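PDB 4QRK: hypothetical protein from Clostridium sporogenes ATCC 15579, which is of unknown function but, as a right-handed beta-helix of the DUF2154 family, is regarded as a putative cell adhesion protein. Local coordinates for residues I121-L126 with L137-N142; N190-S195 with I215-K220. All coordinates share one frame; numbering follows the deposited sequence.

Contact 1. Residues I121-L126 with L137-N142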
# COMPACT_ATOMS: atom_id res chain seq x y z
N ILE A 121 3.83 5.55 -9.74
CA ILE A 121 2.92 4.55 -10.29
C ILE A 121 1.72 5.28 -10.86
O ILE A 121 1.29 6.30 -10.31
CB ILE A 121 2.43 3.64 -9.14
CG1 ILE A 121 3.62 2.99 -8.44
CG2 ILE A 121 1.45 2.57 -9.59
CD1 ILE A 121 4.50 2.22 -9.35
N ASN A 122 1.15 4.75 -11.92
CA ASN A 122 -0.11 5.21 -12.49
C ASN A 122 -1.24 4.66 -11.65
O ASN A 122 -1.99 3.78 -12.06
CB ASN A 122 -0.23 4.73 -13.92
CG ASN A 122 -1.40 5.36 -14.69
OD1 ASN A 122 -2.10 6.23 -14.19
ND2 ASN A 122 -1.61 4.89 -15.91
N LEU A 123 -1.35 5.17 -10.43
CA LEU A 123 -2.21 4.59 -9.43
C LEU A 123 -3.67 5.00 -9.64
O LEU A 123 -3.96 6.17 -9.86
CB LEU A 123 -1.72 5.05 -8.06
CG LEU A 123 -2.40 4.46 -6.85
CD1 LEU A 123 -2.18 2.95 -6.82
CD2 LEU A 123 -1.88 5.17 -5.56
N LYS A 124 -4.58 4.04 -9.52
CA LYS A 124 -6.02 4.35 -9.56
C LYS A 124 -6.66 4.14 -8.18
O LYS A 124 -7.50 4.91 -7.74
CB LYS A 124 -6.78 3.48 -10.56
CG LYS A 124 -6.20 3.43 -11.96
CD LYS A 124 -6.23 4.77 -12.67
CE LYS A 124 -5.04 4.87 -13.63
NZ LYS A 124 -5.18 5.91 -14.69
N GLU A 125 -6.30 3.06 -7.51
CA GLU A 125 -6.95 2.79 -6.25
C GLU A 125 -6.01 2.03 -5.37
O GLU A 125 -5.23 1.21 -5.86
CB GLU A 125 -8.28 2.04 -6.45
CG GLU A 125 -9.00 1.78 -5.13
CD GLU A 125 -10.47 1.43 -5.32
OE1 GLU A 125 -10.93 1.41 -6.49
OE2 GLU A 125 -11.16 1.16 -4.30
N LEU A 126 -6.07 2.33 -4.08
CA LEU A 126 -5.29 1.64 -3.07
C LEU A 126 -6.18 1.36 -1.89
O LEU A 126 -6.86 2.27 -1.41
CB LEU A 126 -4.15 2.51 -2.60
CG LEU A 126 -3.29 1.94 -1.47
CD1 LEU A 126 -2.50 0.72 -1.93
CD2 LEU A 126 -2.34 3.02 -0.93
N LEU A 137 3.45 5.55 3.44
CA LEU A 137 3.09 5.57 2.04
C LEU A 137 3.35 6.90 1.43
O LEU A 137 2.89 7.94 1.97
CB LEU A 137 1.59 5.34 1.87
CG LEU A 137 0.93 4.01 2.10
CD1 LEU A 137 -0.57 4.21 2.00
CD2 LEU A 137 1.44 3.08 1.03
N ASP A 138 4.07 6.89 0.32
CA ASP A 138 4.27 8.07 -0.47
C ASP A 138 3.33 7.96 -1.64
O ASP A 138 3.51 7.15 -2.54
CB ASP A 138 5.71 8.21 -0.94
CG ASP A 138 5.97 9.53 -1.63
OD1 ASP A 138 5.01 10.13 -2.20
OD2 ASP A 138 7.14 9.98 -1.59
N ILE A 139 2.29 8.76 -1.59
CA ILE A 139 1.37 8.85 -2.73
C ILE A 139 1.33 10.29 -3.17
O ILE A 139 0.27 10.86 -3.36
CB ILE A 139 -0.03 8.31 -2.40
CG1 ILE A 139 -0.49 8.81 -1.07
CG2 ILE A 139 -0.01 6.81 -2.28
CD1 ILE A 139 -2.00 8.61 -0.85
N SER A 140 2.50 10.86 -3.41
CA SER A 140 2.64 12.28 -3.72
C SER A 140 2.87 12.53 -5.22
O SER A 140 3.34 13.57 -5.62
CB SER A 140 3.79 12.89 -2.87
OG SER A 140 5.08 12.40 -3.27
N GLY A 141 2.53 11.57 -6.04
CA GLY A 141 2.63 11.73 -7.47
C GLY A 141 1.64 12.75 -8.07
O GLY A 141 0.62 13.13 -7.47
N ASN A 142 1.97 13.20 -9.28
CA ASN A 142 1.10 14.04 -10.07
C ASN A 142 0.18 13.13 -10.89
O ASN A 142 0.37 12.93 -12.08
CB ASN A 142 1.96 14.94 -10.96
CG ASN A 142 1.13 15.91 -11.77
OD1 ASN A 142 1.24 15.97 -12.99
ND2 ASN A 142 0.28 16.66 -11.08
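Leu123, on strand 123-130, and Ile139, just past the end of strand 134-138 of the facing sheet, lie across the inside of the beta-helix with CA atoms 8.7 Å apart and chains loosely opposed. Such a gap is bridged by side chains, and leucine and isoleucine suit it because they fill the interior without bringing polar atoms into it. Leu126 and Leu137 reach toward each other tip to tip, Leu126 CD2 lying 3.6 Å from Leu137 CD1. With CG of Leu126 anti to its backbone N (chi1 176°), the methyls are carried inward to this meeting. Nearer the turns, Leu123 and Ile139 pass at a slant; the short beta branch of the isoleucine does the touching, its CG2 standing 4.1 Å from Leu123 CD2.

The residues that follow Leu137 are shaped by an Asx turn: Asp138 OD1 accepts from Ser140 N at 2.9 Å and also from Ser140 OG, which it meets with its syn lone pair. This double grip holds the carboxylate as the chain leaves the strand. On the other segment Asn122 centres an inverse gamma turn, and its OD1 receives Lys124 NZ at 3.1 Å from above the carbonyl plane.

Neighbouring coils continue the apolar interior: Leu137 packs on Phe114 and Ala116 of strand 113-117, Leu123 on Val147 of strand 147-153, and Ile139 on Val149 of that strand and Val160 of strand 157-162.

Contact 2. Residues N190-S195 with I215-K220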
# COMPACT_ATOMS: atom_id res chain seq x y z
N ASN A 190 -13.08 15.80 11.06
CA ASN A 190 -12.16 14.73 10.67
C ASN A 190 -11.78 14.84 9.20
O ASN A 190 -11.19 13.91 8.65
CB ASN A 190 -12.77 13.36 10.98
CG ASN A 190 -13.05 13.16 12.45
OD1 ASN A 190 -12.15 13.31 13.29
ND2 ASN A 190 -14.29 12.82 12.78
N ILE A 191 -12.11 15.98 8.58
CA ILE A 191 -11.75 16.23 7.17
C ILE A 191 -10.61 17.23 7.03
O ILE A 191 -10.64 18.33 7.60
CB ILE A 191 -12.92 16.80 6.37
CG1 ILE A 191 -14.19 15.96 6.59
CG2 ILE A 191 -12.53 16.92 4.89
CD1 ILE A 191 -14.04 14.55 6.18
N TYR A 192 -9.63 16.86 6.21
CA TYR A 192 -8.45 17.66 5.92
C TYR A 192 -8.25 17.79 4.42
O TYR A 192 -8.43 16.81 3.69
CB TYR A 192 -7.21 16.98 6.51
CG TYR A 192 -7.34 16.78 7.97
CD1 TYR A 192 -8.03 15.70 8.47
CD2 TYR A 192 -6.79 17.68 8.86
CE1 TYR A 192 -8.17 15.49 9.82
CE2 TYR A 192 -6.92 17.50 10.21
CZ TYR A 192 -7.63 16.41 10.70
OH TYR A 192 -7.77 16.20 12.05
N LYS A 193 -7.87 18.97 3.97
CA LYS A 193 -7.67 19.19 2.54
C LYS A 193 -6.46 20.06 2.30
O LYS A 193 -6.05 20.80 3.19
CB LYS A 193 -8.87 19.93 1.93
CG LYS A 193 -10.20 19.27 2.12
CD LYS A 193 -11.34 20.24 1.79
CE LYS A 193 -11.50 21.30 2.87
NZ LYS A 193 -12.79 22.06 2.79
N ASN A 194 -5.94 20.02 1.08
CA ASN A 194 -4.97 21.01 0.65
C ASN A 194 -5.64 22.09 -0.18
O ASN A 194 -6.85 22.04 -0.48
CB ASN A 194 -3.80 20.37 -0.09
CG ASN A 194 -4.20 19.72 -1.41
OD1 ASN A 194 -5.33 19.84 -1.89
ND2 ASN A 194 -3.23 19.04 -2.02
N SER A 195 -4.84 23.08 -0.53
CA SER A 195 -5.38 24.26 -1.20
C SER A 195 -5.85 23.91 -2.62
O SER A 195 -6.76 24.55 -3.13
CB SER A 195 -4.35 25.40 -1.22
OG SER A 195 -3.13 24.98 -1.81
N ILE A 215 -2.22 9.02 13.05
CA ILE A 215 -2.30 9.23 11.64
C ILE A 215 -1.55 10.50 11.31
O ILE A 215 -1.91 11.59 11.79
CB ILE A 215 -3.76 9.38 11.21
CG1 ILE A 215 -4.50 8.09 11.47
CG2 ILE A 215 -3.84 9.77 9.73
CD1 ILE A 215 -6.02 8.24 11.33
N ASN A 216 -0.52 10.36 10.49
CA ASN A 216 0.31 11.49 10.10
C ASN A 216 0.12 11.78 8.65
O ASN A 216 0.41 10.94 7.83
CB ASN A 216 1.77 11.15 10.34
CG ASN A 216 2.04 10.77 11.78
OD1 ASN A 216 1.78 11.53 12.68
ND2 ASN A 216 2.52 9.57 11.99
N ILE A 217 -0.40 12.96 8.33
CA ILE A 217 -0.54 13.32 6.93
C ILE A 217 0.29 14.54 6.60
O ILE A 217 0.30 15.52 7.34
CB ILE A 217 -2.04 13.53 6.50
CG1 ILE A 217 -2.79 14.39 7.47
CG2 ILE A 217 -2.77 12.20 6.45
CD1 ILE A 217 -4.13 14.82 6.91
N LYS A 218 0.97 14.45 5.46
CA LYS A 218 2.03 15.40 5.10
C LYS A 218 1.95 15.70 3.61
O LYS A 218 1.60 14.84 2.82
CB LYS A 218 3.40 14.78 5.41
CG LYS A 218 3.72 14.62 6.89
CD LYS A 218 4.77 13.53 7.13
CE LYS A 218 5.48 13.64 8.49
NZ LYS A 218 4.58 14.06 9.61
N GLN A 219 2.30 16.92 3.22
CA GLN A 219 2.38 17.28 1.80
C GLN A 219 3.83 17.24 1.40
O GLN A 219 4.71 17.63 2.15
CB GLN A 219 1.81 18.68 1.54
CG GLN A 219 0.36 18.80 1.91
CD GLN A 219 -0.30 20.04 1.38
OE1 GLN A 219 -0.71 20.92 2.14
NE2 GLN A 219 -0.46 20.11 0.06
N LYS A 220 4.07 16.78 0.19
CA LYS A 220 5.40 16.60 -0.32
C LYS A 220 5.45 17.06 -1.79
O LYS A 220 4.47 17.01 -2.55
CB LYS A 220 5.71 15.11 -0.19
CG LYS A 220 6.98 14.63 -0.77
CD LYS A 220 7.31 13.34 -0.09
CE LYS A 220 8.49 12.58 -0.68
NZ LYS A 220 8.83 11.50 0.33
OXT LYS A 220 6.47 17.51 -2.28
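Asn194 and Gln219 meet near one end of the right-handed beta-helix, where strands 191-193 and 215-219 belong to its two facing sheets. The touching parts run nearly parallel, 7° apart, with the CA atoms of Asn194 and Gln219 separated by 8.3 Å.

From CB outward, Asn194 changes from a packing surface to a polar clamp. Its CB rests against the end of the glutamine side chain, 3.8 Å from Gln219 CD. Beyond it, CG lies between the backbone N and the carbonyl carbon (chi1 65°), which directs the amide at the chain around strand 167-174: OD1 accepts from Val168 N, and ND2 donates to Ile166 O. Asparagine suits this buried place because one short, flat group can satisfy a backbone donor and a backbone acceptor together, and those two bonds fix its rotation. Gln219 comes up extended beyond CG, long enough to span the gap, and its amide plane is tilted 48° from that of Asn194.

Two residues earlier in each segment the contact is apolar. Tyr192 and Ile217 cross at about a right angle, the isoleucine giving the interior an apolar branch that also packs on Ile170 and Ile208, and partly exposed Tyr192 offering CB and ring root. A chi1 of 47° swings CG1 of Ile217 so that its delta methyl leads: Ile217 CD1 sits 3.8 Å from Tyr192 CB and 3.9 Å from Tyr192 CG.

In the fold
Both contacts span the same two sheets of the beta-helix, and contact 1 closes along the chain before contact 2 opens. Their centres are about 15 Å apart; contact 1 lies about 9 Å from the centre of the chain and contact 2 about 18 Å, nearer one end of the stack. Strand 157-162 stands between strands 134-138 and 215-219, yet the C-terminal residue reaches past it: Lys220 NZ makes a salt bridge with Asp138 OD2 at 3.0 Å, while Lys220 CG packs 3.9 Å from Ser140 OG. Lys220 also forms a cation-pi contact with Tyr161 on the intervening strand. The salt bridge and Ser140 packing tie the chain end of contact 2 to contact 1's turn.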